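Local structure of uncharacterized protein (Pseudomonas aeruginosa UCBPP-PA14, 3FD9) at residues 20-25 and 47-52; 73-78 and 85-90; 91-94 and 98-101; 108-113 and 241-246; 127-132 and 169-174. The protein is a transcriptional anti-activator that represses the type III secretion regulon, probably by disrupting the self-association and DNA binding of the activator ExsA. All blocks are in the same frame, centred on the assembly; numbering follows the deposited sequence.

Contact 1: residues 20-25 and 47-52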
# COMPACT_ATOMS: atom_id res chain seq x y z
N SER A 20 -2.41 -12.14 2.84
CA SER A 20 -3.14 -11.06 2.18
C SER A 20 -3.50 -9.95 3.17
O SER A 20 -3.42 -8.77 2.83
CB SER A 20 -4.40 -11.61 1.52
OG SER A 20 -4.96 -10.65 0.65
N LEU A 21 -3.90 -10.31 4.38
CA LEU A 21 -4.19 -9.33 5.42
C LEU A 21 -3.00 -8.42 5.68
O LEU A 21 -3.16 -7.23 5.93
CB LEU A 21 -4.58 -10.02 6.73
CG LEU A 21 -6.06 -10.34 6.96
CD1 LEU A 21 -6.23 -11.23 8.19
CD2 LEU A 21 -6.88 -9.05 7.09
N TYR A 22 -1.81 -9.00 5.64
CA TYR A 22 -0.59 -8.28 5.97
C TYR A 22 -0.10 -7.43 4.82
O TYR A 22 0.49 -6.38 5.03
CB TYR A 22 0.49 -9.26 6.41
CG TYR A 22 0.19 -9.91 7.74
CD1 TYR A 22 -0.24 -11.23 7.81
CD2 TYR A 22 0.32 -9.20 8.92
CE1 TYR A 22 -0.51 -11.82 9.03
CE2 TYR A 22 0.05 -9.78 10.14
CZ TYR A 22 -0.36 -11.09 10.19
OH TYR A 22 -0.64 -11.66 11.41
N ARG A 23 -0.34 -7.90 3.61
CA ARG A 23 0.00 -7.13 2.44
C ARG A 23 -0.93 -5.92 2.34
O ARG A 23 -0.47 -4.78 2.23
CB ARG A 23 -0.06 -8.00 1.19
CG ARG A 23 1.07 -9.02 1.09
CD ARG A 23 2.25 -8.50 0.29
NE ARG A 23 2.41 -7.05 0.37
CZ ARG A 23 2.15 -6.20 -0.63
NH1 ARG A 23 1.74 -6.66 -1.81
NH2 ARG A 23 2.32 -4.90 -0.45
N GLU A 24 -2.24 -6.16 2.40
CA GLU A 24 -3.21 -5.07 2.32
C GLU A 24 -3.00 -3.99 3.39
O GLU A 24 -3.24 -2.81 3.15
CB GLU A 24 -4.63 -5.61 2.45
CG GLU A 24 -5.13 -6.37 1.23
CD GLU A 24 -6.44 -7.09 1.52
OE1 GLU A 24 -7.04 -6.82 2.59
OE2 GLU A 24 -6.87 -7.92 0.69
N SER A 25 -2.57 -4.41 4.57
CA SER A 25 -2.37 -3.49 5.68
C SER A 25 -0.99 -2.86 5.68
O SER A 25 -0.63 -2.15 6.62
CB SER A 25 -2.58 -4.20 7.01
OG SER A 25 -3.96 -4.45 7.25
N GLN A 47 2.47 -20.44 10.75
CA GLN A 47 2.67 -20.23 12.18
C GLN A 47 3.03 -18.79 12.45
O GLN A 47 2.55 -18.19 13.41
CB GLN A 47 3.73 -21.16 12.75
CG GLN A 47 3.21 -22.56 13.05
CD GLN A 47 4.32 -23.56 13.23
OE1 GLN A 47 5.49 -23.21 13.14
NE2 GLN A 47 3.96 -24.81 13.49
N LEU A 48 3.88 -18.23 11.60
CA LEU A 48 4.25 -16.83 11.71
C LEU A 48 3.03 -15.94 11.56
O LEU A 48 2.88 -14.97 12.30
CB LEU A 48 5.28 -16.47 10.64
CG LEU A 48 5.48 -14.96 10.48
CD1 LEU A 48 6.18 -14.40 11.72
CD2 LEU A 48 6.26 -14.64 9.22
N PHE A 49 2.17 -16.27 10.62
CA PHE A 49 1.05 -15.39 10.31
C PHE A 49 0.05 -15.34 11.45
O PHE A 49 -0.66 -14.35 11.61
CB PHE A 49 0.36 -15.79 9.01
CG PHE A 49 1.15 -15.46 7.77
CD1 PHE A 49 1.17 -16.32 6.69
CD2 PHE A 49 1.89 -14.29 7.70
CE1 PHE A 49 1.91 -16.02 5.55
CE2 PHE A 49 2.64 -13.99 6.57
CZ PHE A 49 2.64 -14.85 5.50
N ARG A 50 0.01 -16.39 12.26
CA ARG A 50 -0.97 -16.48 13.34
C ARG A 50 -0.40 -16.11 14.71
O ARG A 50 -1.14 -16.05 15.69
CB ARG A 50 -1.59 -17.88 13.38
CG ARG A 50 -2.94 -17.98 12.68
CD ARG A 50 -3.30 -19.41 12.35
NE ARG A 50 -2.73 -20.35 13.31
CZ ARG A 50 -1.79 -21.25 13.00
NH1 ARG A 50 -1.34 -21.33 11.76
NH2 ARG A 50 -1.32 -22.07 13.94
N CYS A 51 0.90 -15.86 14.77
CA CYS A 51 1.54 -15.65 16.06
C CYS A 51 1.19 -14.30 16.69
O CYS A 51 0.87 -13.35 15.99
CB CYS A 51 3.06 -15.86 15.96
SG CYS A 51 3.99 -14.45 15.35
N GLU A 52 1.26 -14.23 18.01
CA GLU A 52 0.84 -13.04 18.75
C GLU A 52 1.63 -11.79 18.39
O GLU A 52 1.05 -10.71 18.24
CB GLU A 52 0.94 -13.28 20.26
CG GLU A 52 -0.22 -14.06 20.83
CD GLU A 52 -1.49 -13.23 20.93
OE1 GLU A 52 -1.57 -12.18 20.24
OE2 GLU A 52 -2.39 -13.63 21.70

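Contact 2: residues 73-78 and 85-90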
# COMPACT_ATOMS: atom_id res chain seq x y z
N LEU A 73 13.44 -14.92 10.45
CA LEU A 73 14.24 -16.00 9.88
C LEU A 73 15.10 -16.67 10.95
O LEU A 73 15.35 -17.88 10.91
CB LEU A 73 15.12 -15.49 8.73
CG LEU A 73 14.37 -14.96 7.51
CD1 LEU A 73 15.34 -14.80 6.36
CD2 LEU A 73 13.23 -15.88 7.10
N LEU A 74 15.57 -15.87 11.90
CA LEU A 74 16.43 -16.37 12.95
C LEU A 74 15.65 -17.32 13.84
O LEU A 74 15.94 -18.52 13.90
CB LEU A 74 16.96 -15.19 13.78
CG LEU A 74 18.15 -15.45 14.68
CD1 LEU A 74 19.19 -16.28 13.96
CD2 LEU A 74 18.74 -14.13 15.15
N CYS A 75 14.66 -16.77 14.53
CA CYS A 75 13.84 -17.53 15.45
C CYS A 75 13.21 -18.77 14.83
O CYS A 75 12.98 -19.75 15.52
CB CYS A 75 12.74 -16.64 16.02
SG CYS A 75 13.40 -15.32 17.04
N ALA A 76 12.94 -18.73 13.53
CA ALA A 76 12.26 -19.83 12.87
C ALA A 76 13.21 -20.99 12.60
O ALA A 76 12.77 -22.10 12.33
CB ALA A 76 11.63 -19.35 11.57
N ALA A 77 14.51 -20.73 12.69
CA ALA A 77 15.50 -21.76 12.39
C ALA A 77 15.72 -22.73 13.55
O ALA A 77 16.36 -23.77 13.37
CB ALA A 77 16.81 -21.13 11.95
N GLN A 78 15.20 -22.41 14.72
CA GLN A 78 15.32 -23.29 15.87
C GLN A 78 14.53 -24.58 15.67
O GLN A 78 14.92 -25.65 16.14
CB GLN A 78 14.87 -22.60 17.16
CG GLN A 78 15.62 -21.32 17.47
CD GLN A 78 15.03 -20.58 18.67
OE1 GLN A 78 14.85 -19.36 18.64
NE2 GLN A 78 14.72 -21.33 19.73
N ALA A 85 7.37 -17.53 20.03
CA ALA A 85 7.37 -16.98 21.37
C ALA A 85 8.65 -16.22 21.67
O ALA A 85 8.76 -15.56 22.70
CB ALA A 85 7.15 -18.08 22.40
N GLU A 86 9.62 -16.31 20.76
CA GLU A 86 10.92 -15.65 20.95
C GLU A 86 11.01 -14.33 20.21
O GLU A 86 12.00 -13.61 20.32
CB GLU A 86 12.05 -16.57 20.51
CG GLU A 86 12.44 -17.60 21.55
CD GLU A 86 12.87 -16.95 22.86
OE1 GLU A 86 13.71 -16.02 22.81
OE2 GLU A 86 12.37 -17.37 23.93
N LEU A 87 9.97 -14.02 19.45
CA LEU A 87 9.94 -12.79 18.68
C LEU A 87 9.57 -11.61 19.56
O LEU A 87 8.62 -11.68 20.33
CB LEU A 87 8.93 -12.90 17.53
CG LEU A 87 9.31 -13.88 16.43
CD1 LEU A 87 8.14 -14.07 15.48
CD2 LEU A 87 10.52 -13.38 15.70
N GLY A 88 10.32 -10.52 19.43
CA GLY A 88 10.00 -9.28 20.12
C GLY A 88 10.77 -8.14 19.48
O GLY A 88 11.57 -8.36 18.56
N ASP A 89 10.53 -6.93 19.96
CA ASP A 89 11.23 -5.76 19.44
C ASP A 89 12.05 -5.11 20.54
O ASP A 89 11.72 -5.23 21.71
CB ASP A 89 10.22 -4.76 18.90
CG ASP A 89 9.43 -5.31 17.74
OD1 ASP A 89 10.02 -5.49 16.65
OD2 ASP A 89 8.21 -5.54 17.92
N ARG A 90 13.12 -4.44 20.14
CA ARG A 90 13.86 -3.58 21.04
C ARG A 90 13.35 -2.18 20.75
O ARG A 90 13.49 -1.69 19.64
CB ARG A 90 15.36 -3.66 20.76
CG ARG A 90 15.88 -5.06 20.45
CD ARG A 90 16.32 -5.80 21.69
NE ARG A 90 17.43 -5.12 22.38
CZ ARG A 90 18.09 -5.63 23.42
NH1 ARG A 90 17.76 -6.82 23.90
NH2 ARG A 90 19.08 -4.94 23.98

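Contact 3: residues 91-94 and 98-101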
# COMPACT_ATOMS: atom_id res chain seq x y z
N VAL A 91 12.74 -1.55 21.75
CA VAL A 91 11.99 -0.33 21.51
C VAL A 91 12.53 0.84 22.32
O VAL A 91 12.61 0.78 23.54
CB VAL A 91 10.51 -0.51 21.86
CG1 VAL A 91 9.74 0.75 21.49
CG2 VAL A 91 9.93 -1.72 21.15
N ASN A 92 12.89 1.92 21.62
CA ASN A 92 13.42 3.09 22.29
C ASN A 92 12.32 4.08 22.59
O ASN A 92 11.87 4.82 21.71
CB ASN A 92 14.49 3.76 21.44
CG ASN A 92 15.18 4.89 22.17
OD1 ASN A 92 14.93 5.11 23.35
ND2 ASN A 92 16.04 5.61 21.47
N LEU A 93 11.89 4.11 23.85
CA LEU A 93 10.80 4.99 24.26
C LEU A 93 11.20 6.46 24.24
O LEU A 93 10.38 7.33 24.53
CB LEU A 93 10.27 4.59 25.64
CG LEU A 93 9.60 3.23 25.69
CD1 LEU A 93 9.48 2.75 27.11
CD2 LEU A 93 8.24 3.30 25.03
N ALA A 94 12.45 6.73 23.89
CA ALA A 94 12.83 8.11 23.61
C ALA A 94 11.91 8.61 22.51
O ALA A 94 11.01 9.42 22.75
CB ALA A 94 14.28 8.18 23.17
N SER A 98 7.61 6.04 19.02
CA SER A 98 7.72 4.74 19.65
C SER A 98 6.97 4.72 20.98
O SER A 98 6.33 3.73 21.34
CB SER A 98 9.18 4.37 19.86
OG SER A 98 9.77 3.95 18.64
N MSE A 99 7.06 5.82 21.71
CA MSE A 99 6.32 5.97 22.95
C MSE A 99 4.82 5.83 22.70
O MSE A 99 4.08 5.29 23.52
CB MSE A 99 6.63 7.34 23.57
CG MSE A 99 5.74 7.69 24.74
SE MSE A 99 6.11 6.58 26.32
CE MSE A 99 7.78 7.47 26.90
N ILE A 100 4.37 6.30 21.54
CA ILE A 100 2.95 6.35 21.23
C ILE A 100 2.42 5.01 20.78
O ILE A 100 1.35 4.58 21.19
CB ILE A 100 2.66 7.37 20.11
CG1 ILE A 100 2.88 8.80 20.61
CG2 ILE A 100 1.24 7.21 19.61
CD1 ILE A 100 2.95 9.83 19.49
N ASP A 101 3.16 4.34 19.91
CA ASP A 101 2.65 3.15 19.26
C ASP A 101 2.80 1.92 20.13
O ASP A 101 2.07 0.94 19.95
CB ASP A 101 3.39 2.92 17.95
CG ASP A 101 3.00 3.91 16.89
OD1 ASP A 101 1.79 4.23 16.79
OD2 ASP A 101 3.91 4.37 16.15
O HOH W 1 12.18 2.20 18.67

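Contact 4: residues 108-113 and 241-246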
# COMPACT_ATOMS: atom_id res chain seq x y z
N TYR A 108 -4.04 3.01 26.34
CA TYR A 108 -5.32 3.72 26.35
C TYR A 108 -6.45 2.82 25.92
O TYR A 108 -7.56 2.93 26.43
CB TYR A 108 -5.27 4.96 25.45
CG TYR A 108 -6.53 5.78 25.55
CD1 TYR A 108 -6.59 6.89 26.39
CD2 TYR A 108 -7.66 5.44 24.83
CE1 TYR A 108 -7.75 7.65 26.50
CE2 TYR A 108 -8.82 6.19 24.93
CZ TYR A 108 -8.86 7.29 25.77
OH TYR A 108 -10.01 8.03 25.86
N GLY A 109 -6.18 1.93 24.97
CA GLY A 109 -7.18 0.96 24.56
C GLY A 109 -7.53 0.06 25.72
O GLY A 109 -8.69 -0.28 25.94
N TRP A 110 -6.51 -0.34 26.47
CA TRP A 110 -6.71 -1.15 27.66
C TRP A 110 -7.49 -0.38 28.72
O TRP A 110 -8.52 -0.84 29.19
CB TRP A 110 -5.36 -1.63 28.20
CG TRP A 110 -5.49 -2.45 29.42
CD1 TRP A 110 -5.64 -3.81 29.49
CD2 TRP A 110 -5.49 -1.98 30.77
NE1 TRP A 110 -5.74 -4.21 30.80
CE2 TRP A 110 -5.65 -3.10 31.61
CE3 TRP A 110 -5.38 -0.72 31.36
CZ2 TRP A 110 -5.68 -3.00 32.99
CZ3 TRP A 110 -5.41 -0.62 32.73
CH2 TRP A 110 -5.57 -1.75 33.53
N TRP A 111 -7.01 0.80 29.10
CA TRP A 111 -7.73 1.64 30.04
C TRP A 111 -9.19 1.73 29.65
O TRP A 111 -10.08 1.39 30.42
CB TRP A 111 -7.12 3.04 30.09
CG TRP A 111 -7.82 3.97 31.02
CD1 TRP A 111 -7.83 3.91 32.38
CD2 TRP A 111 -8.60 5.12 30.67
NE1 TRP A 111 -8.57 4.94 32.90
CE2 TRP A 111 -9.06 5.70 31.87
CE3 TRP A 111 -8.96 5.71 29.45
CZ2 TRP A 111 -9.85 6.84 31.89
CZ3 TRP A 111 -9.75 6.84 29.48
CH2 TRP A 111 -10.19 7.39 30.69
N GLU A 112 -9.43 2.19 28.43
CA GLU A 112 -10.78 2.29 27.89
C GLU A 112 -11.66 1.08 28.22
O GLU A 112 -12.84 1.24 28.55
CB GLU A 112 -10.67 2.45 26.38
CG GLU A 112 -11.89 2.99 25.72
CD GLU A 112 -11.74 3.00 24.23
OE1 GLU A 112 -11.29 1.97 23.67
OE2 GLU A 112 -12.07 4.03 23.61
N SER A 113 -11.10 -0.12 28.12
CA SER A 113 -11.83 -1.36 28.35
C SER A 113 -12.31 -1.52 29.78
O SER A 113 -13.34 -2.14 30.01
CB SER A 113 -10.97 -2.58 28.00
OG SER A 113 -10.66 -2.62 26.62
N HIS A 241 3.24 -6.13 30.03
CA HIS A 241 3.23 -7.58 29.86
C HIS A 241 2.13 -8.26 30.67
O HIS A 241 1.37 -9.05 30.14
CB HIS A 241 4.60 -8.15 30.22
CG HIS A 241 4.80 -9.55 29.75
ND1 HIS A 241 5.28 -10.55 30.56
CD2 HIS A 241 4.58 -10.12 28.54
CE1 HIS A 241 5.34 -11.68 29.88
NE2 HIS A 241 4.92 -11.45 28.65
N GLU A 242 2.05 -7.95 31.96
CA GLU A 242 1.05 -8.57 32.82
C GLU A 242 -0.37 -8.27 32.38
O GLU A 242 -1.33 -8.77 32.97
CB GLU A 242 1.25 -8.12 34.26
CG GLU A 242 2.28 -8.95 35.02
CD GLU A 242 2.95 -8.18 36.14
OE1 GLU A 242 2.24 -7.42 36.85
OE2 GLU A 242 4.18 -8.34 36.31
N ARG A 243 -0.49 -7.45 31.34
CA ARG A 243 -1.79 -7.04 30.84
C ARG A 243 -1.88 -7.32 29.35
O ARG A 243 -2.78 -6.85 28.65
CB ARG A 243 -2.02 -5.56 31.14
CG ARG A 243 -2.75 -5.31 32.42
CD ARG A 243 -2.48 -3.92 32.96
NE ARG A 243 -1.36 -3.91 33.90
CZ ARG A 243 -1.49 -3.80 35.22
NH1 ARG A 243 -2.70 -3.70 35.77
NH2 ARG A 243 -0.41 -3.81 35.99
N ASN A 244 -0.92 -8.10 28.86
CA ASN A 244 -0.96 -8.54 27.48
C ASN A 244 -0.89 -7.36 26.51
O ASN A 244 -1.52 -7.38 25.45
CB ASN A 244 -2.23 -9.35 27.25
CG ASN A 244 -2.18 -10.15 25.98
OD1 ASN A 244 -1.17 -10.79 25.67
ND2 ASN A 244 -3.29 -10.14 25.23
N LEU A 245 -0.13 -6.33 26.88
CA LEU A 245 0.07 -5.18 26.01
C LEU A 245 1.46 -5.19 25.39
O LEU A 245 1.83 -4.28 24.66
CB LEU A 245 -0.17 -3.86 26.74
CG LEU A 245 -1.53 -3.75 27.43
CD1 LEU A 245 -1.60 -2.46 28.23
CD2 LEU A 245 -2.68 -3.84 26.43
N CYS A 246 2.23 -6.23 25.69
CA CYS A 246 3.46 -6.47 24.94
C CYS A 246 3.86 -7.94 25.03
O CYS A 246 3.18 -8.74 25.68
CB CYS A 246 4.58 -5.54 25.39
SG CYS A 246 5.30 -5.95 26.98

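Contact 5: residues 127-132 and 169-174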
# COMPACT_ATOMS: atom_id res chain seq x y z
N VAL A 127 -15.51 -1.85 12.09
CA VAL A 127 -14.59 -2.16 11.01
C VAL A 127 -15.23 -3.15 10.04
O VAL A 127 -15.20 -2.94 8.82
CB VAL A 127 -13.27 -2.73 11.54
CG1 VAL A 127 -12.39 -3.18 10.37
CG2 VAL A 127 -12.55 -1.70 12.39
N GLU A 128 -15.81 -4.21 10.57
CA GLU A 128 -16.44 -5.22 9.73
C GLU A 128 -17.72 -4.69 9.10
O GLU A 128 -18.13 -5.14 8.03
CB GLU A 128 -16.73 -6.48 10.54
CG GLU A 128 -15.48 -7.22 10.97
CD GLU A 128 -15.77 -8.36 11.93
OE1 GLU A 128 -16.90 -8.89 11.91
OE2 GLU A 128 -14.85 -8.73 12.70
N LEU A 129 -18.34 -3.74 9.78
CA LEU A 129 -19.56 -3.12 9.28
C LEU A 129 -19.24 -2.14 8.17
O LEU A 129 -20.05 -1.93 7.26
CB LEU A 129 -20.32 -2.43 10.41
CG LEU A 129 -21.22 -3.33 11.25
CD1 LEU A 129 -22.15 -2.49 12.10
CD2 LEU A 129 -22.01 -4.23 10.33
N GLU A 130 -18.07 -1.52 8.24
CA GLU A 130 -17.63 -0.59 7.22
C GLU A 130 -17.31 -1.38 5.95
O GLU A 130 -17.77 -1.04 4.86
CB GLU A 130 -16.39 0.16 7.70
CG GLU A 130 -16.25 1.57 7.13
CD GLU A 130 -17.15 2.58 7.84
OE1 GLU A 130 -17.81 3.38 7.14
OE2 GLU A 130 -17.19 2.58 9.09
N THR A 131 -16.53 -2.44 6.11
CA THR A 131 -16.23 -3.37 5.03
C THR A 131 -17.50 -3.87 4.32
O THR A 131 -17.61 -3.77 3.10
CB THR A 131 -15.46 -4.59 5.57
OG1 THR A 131 -14.24 -4.15 6.17
CG2 THR A 131 -15.16 -5.58 4.44
N GLN A 132 -18.43 -4.42 5.08
CA GLN A 132 -19.69 -4.89 4.52
C GLN A 132 -20.37 -3.77 3.76
O GLN A 132 -21.01 -3.99 2.73
CB GLN A 132 -20.62 -5.41 5.62
CG GLN A 132 -22.10 -5.54 5.22
CD GLN A 132 -22.37 -6.76 4.34
OE1 GLN A 132 -21.45 -7.43 3.87
NE2 GLN A 132 -23.65 -7.07 4.14
N GLN A 169 -26.51 0.23 7.71
CA GLN A 169 -26.46 1.63 8.12
C GLN A 169 -27.06 1.83 9.51
O GLN A 169 -26.57 2.66 10.29
CB GLN A 169 -27.20 2.50 7.10
CG GLN A 169 -26.56 3.86 6.88
CD GLN A 169 -25.14 3.75 6.34
OE1 GLN A 169 -24.20 3.45 7.09
NE2 GLN A 169 -24.98 4.01 5.05
N GLU A 170 -28.11 1.08 9.82
CA GLU A 170 -28.79 1.21 11.10
C GLU A 170 -27.86 0.84 12.24
O GLU A 170 -27.71 1.58 13.20
CB GLU A 170 -30.04 0.32 11.16
CG GLU A 170 -30.95 0.40 9.94
CD GLU A 170 -31.73 1.70 9.85
OE1 GLU A 170 -31.29 2.72 10.42
OE2 GLU A 170 -32.80 1.70 9.19
N GLN A 171 -27.23 -0.33 12.12
CA GLN A 171 -26.38 -0.82 13.19
C GLN A 171 -25.13 0.03 13.36
O GLN A 171 -24.62 0.17 14.47
CB GLN A 171 -26.02 -2.29 13.00
CG GLN A 171 -25.86 -2.74 11.57
CD GLN A 171 -26.16 -4.23 11.41
OE1 GLN A 171 -25.57 -4.91 10.57
NE2 GLN A 171 -27.08 -4.73 12.23
N VAL A 172 -24.64 0.61 12.28
CA VAL A 172 -23.53 1.55 12.40
C VAL A 172 -23.98 2.72 13.28
O VAL A 172 -23.27 3.13 14.20
CB VAL A 172 -23.04 2.06 11.02
CG1 VAL A 172 -22.17 3.30 11.18
CG2 VAL A 172 -22.27 0.97 10.31
N ALA A 173 -25.18 3.23 13.02
CA ALA A 173 -25.73 4.33 13.81
C ALA A 173 -25.77 3.96 15.29
O ALA A 173 -25.44 4.79 16.15
CB ALA A 173 -27.12 4.70 13.32
N GLU A 174 -26.18 2.73 15.58
CA GLU A 174 -26.26 2.27 16.96
C GLU A 174 -24.88 2.16 17.59
O GLU A 174 -24.60 2.80 18.60
CB GLU A 174 -26.98 0.92 17.04
CG GLU A 174 -26.81 0.22 18.38
CD GLU A 174 -27.60 -1.07 18.48
OE1 GLU A 174 -28.54 -1.27 17.68
OE2 GLU A 174 -27.28 -1.89 19.37

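Contact 1: residues 20-25 and 47-52
Tyr22 and Phe49 carry this contact between helix 19-24 and helix 42-50. Both are buried, and they meet in two ways. The first is polar. Tyr22 OH donates a hydrogen bond to Phe49 O at 2.7 Å. The C=O...donor angle is 142°, and the hydroxyl is tilted 21° from the carbonyl plane. Phe49 O lies at the edge of the tyrosine ring, near its plane. The second is apolar. Tyr22 CE1 comes within 3.7 Å of Phe49 CD2. The two ring planes are close to parallel, 23° apart, but they are slid past each other. Their centroids are 5.6 Å apart, so the rings barely overlap and the pair is not a full stack. One phenol thus touches a carbonyl with its hydroxyl and the Phe49 ring through CE1 and CD1, at an oblique approach.

The tight part is this single pair. Helix 30-39 adds Leu33 against Phe49, and helix 52-60 adds Gln55 and Leu58 against Tyr22. The loose side is different. Leu21 and Glu24 on one helix and Arg50 on the other are exposed and make no contact across the pair of segments. Arg50 starts out pointing away from helix 19-24. Ser20 packs on Arg134 of the second subunit.

The chemistry is that of a buried hydroxyl paired with a main-chain carbonyl late in helix 42-50. The bond gives the buried hydroxyl a partner. It also fixes the position of the ring's far end relative to helix 42-50.

Contact 2: residues 73-78 and 85-90
A small, mostly apolar contact of Cys75 with Glu86 and Leu87 folds the loop before strand 90-92 back on the late part of helix 66-76. No hydrogen bond crosses it. Cys75 SG is the central atom. It lies 3.7 Å from Leu87 CD2 and 3.9 Å from Glu86 CB. Its sulfur is anti to the carbonyl carbon, chi1 -65°, and this carries it from the helix toward the loop. Leu87 meets it with one methyl only. The CB of Leu87 does not point at the helix, but CD2 reaches it, coming 4.0 Å from Cys75 CB.

The chain between the segments is short and contains no helix or strand. The contact therefore closes a short loop that folds back on the helix before running on to a strand. That strand, 90-92, pairs in parallel with strand 251-253 near the C terminus. Trp83, from the intervening loop, also packs on Cys75 and Ala76.

A looser contact lies on the exposed side. Gln78 OE1 is 4.2 Å from Glu86 CG, and the two side chains cross at about a right angle. The Gln78 chain is extended, while Glu86 is bent at chi2, -59°. Their amide and carboxylate planes are 52° apart. Further along the loop, Asp89 is buried and tied to helix 52-60: it forms a salt bridge to Arg57 and accepts a hydrogen bond from Trp53. Its backbone N bonds to Asp250 OD1.

Contact 3: residues 91-94 and 98-101
Asn92 and Ser98 face each other at a strand-to-helix connection that begins with an Asx turn. Strand 90-92 ends here and helix 96-115 starts a few residues later. In the Asx turn, Asn92 OD1 accepts from Ala94 N at 3.0 Å, with an N-H...O angle of 157°. The donor lies above the plane of the amide carbonyl, not in it. Asn92 ND2 is hydrogen-bonded to Gln255 O.

Across the connection there is no direct hydrogen bond. A water does the polar joining. It accepts from Asn92 N at 3.0 Å and is 3.0 Å from Ser98 OG. Ser98 also packs its CB against the strand. That carbon touches Asn92 O and lies 4.0 Å from Val91 CG1.

The second half of the contact is apolar. Leu93 and Met99, which is selenomethionine in the crystal, cross at about a right angle. Met99 has CG anti to its backbone N, chi1 170°, and then bends at both chi2 and chi3. The bends fold CE back to within 4.0 Å of Leu93 CB, and CE also lies 3.5 Å from Leu93 O. Farther out on the leucine, CD2 lies 4.1 Å from Met99 SE.

The connection is enclosed by other parts of the fold. Strand 251-253 pairs with the backbone of Val91 and Leu93, and its Phe252 packs on both side chains. Leu200 of helix 193-203 covers Met99, and so does Leu226 of a loop. Two residues after Met99, Asp101 makes a salt bridge to Arg31 of the third subunit.

Contact 4: residues 108-113 and 241-246
Trp110 of helix 96-115 receives Arg243 and Leu245 from the turn that follows helix 232-241. The first interaction is CH-pi. Arg243 CD lies over one face of the indole, 3.8 Å from the centroid of the six-membered ring and 29° off its normal. The aliphatic chain does the touching. Arg243 CG adds a contact of 3.6 Å to Trp110 NE1. The guanidinium plane stands 87° from the ring plane, so the charged group is not laid flat on this tryptophan. Its cation-pi partner is Trp239 instead, and Arg243 NE also bonds to Trp239 O. Trp239 further meets Trp110 edge-to-face, so the arginine sits in a small aromatic cluster.

The second interaction is plain apolar contact. Leu245 CD1 and CD2 each reach Trp110 CB, at 3.9 Å, and the two side chains cross at about a right angle. Trp110 has CG anti to its backbone N, chi1 179°, which carries the indole out from the helix toward the turn.

Hydrogen bonds occur within each segment and not between them. Ser113 OG donates to Gly109 O at 3.1 Å. Ser113 N reaches the same oxygen from the opposite face of its plane. In the turn, Asn244 N bonds to His241 O at 2.8 Å. On the far side of helix 96-115, Glu112 forms salt bridges with Arg123 and with Arg38 of the third subunit.

Asn244, with its positive phi, is the C-prime residue of a Schellman motif. That motif ends helix 232-241 and leaves Arg243 and Leu245 facing Trp110.

Contact 5: residues 127-132 and 169-174
Leu129 reaches across to Gln171 and Val172, joining helix 119-147 to helix 157-189. Its CG is anti to the carbonyl carbon, chi1 -84°, and this sends both methyls toward the second helix. They do different work. CD1 lies 3.8 Å from Gln171 CG and 3.9 Å from Val172 CG2. CD2 comes 3.6 Å from Gln171 OE1, a contact of a methyl with an amide oxygen and not a hydrogen bond.

Gln171 starts with chi1 at 34° and crosses Leu129 at about a right angle. Its chain runs extended beyond CG, and this lets the aliphatic part meet CD1 while the amide end meets CD2. Val172 uses a single branch. Its CG2 touches both CD1 and CB of Leu129, the latter at 3.9 Å, and the two side chains slide past each other in opposite directions.

Leu129 is buried, while its two partners are partly exposed. Arg145 of the second subunit packs on Leu129 and Gln171. Leu126, one turn earlier on the first helix, also touches Val172. With two long helices running roughly antiparallel and meeting through such side chains, the arrangement is that of the ExsD helical hairpin.

From the N terminus, contact 1 closes a helical loop between helix 19-24 and helix 42-50. Contact 2 follows in series, folding the loop 85-90 back on helix 66-76. The two touch: Leu48 and Cys51 pack on Leu87. Contact 3 adjoins contact 2 in sequence and packs the end of strand 90-92 on the start of helix 96-115. Contact 4 uses the same helix and closes the longest loop, bringing residues 241-246 back to 108-113. Contact 5 lies within that loop, pairing the two hairpin helices. None of the loops cross. Contacts 2 and 5 lie on opposite sides of the chain's centre, about 38 Å apart between centres.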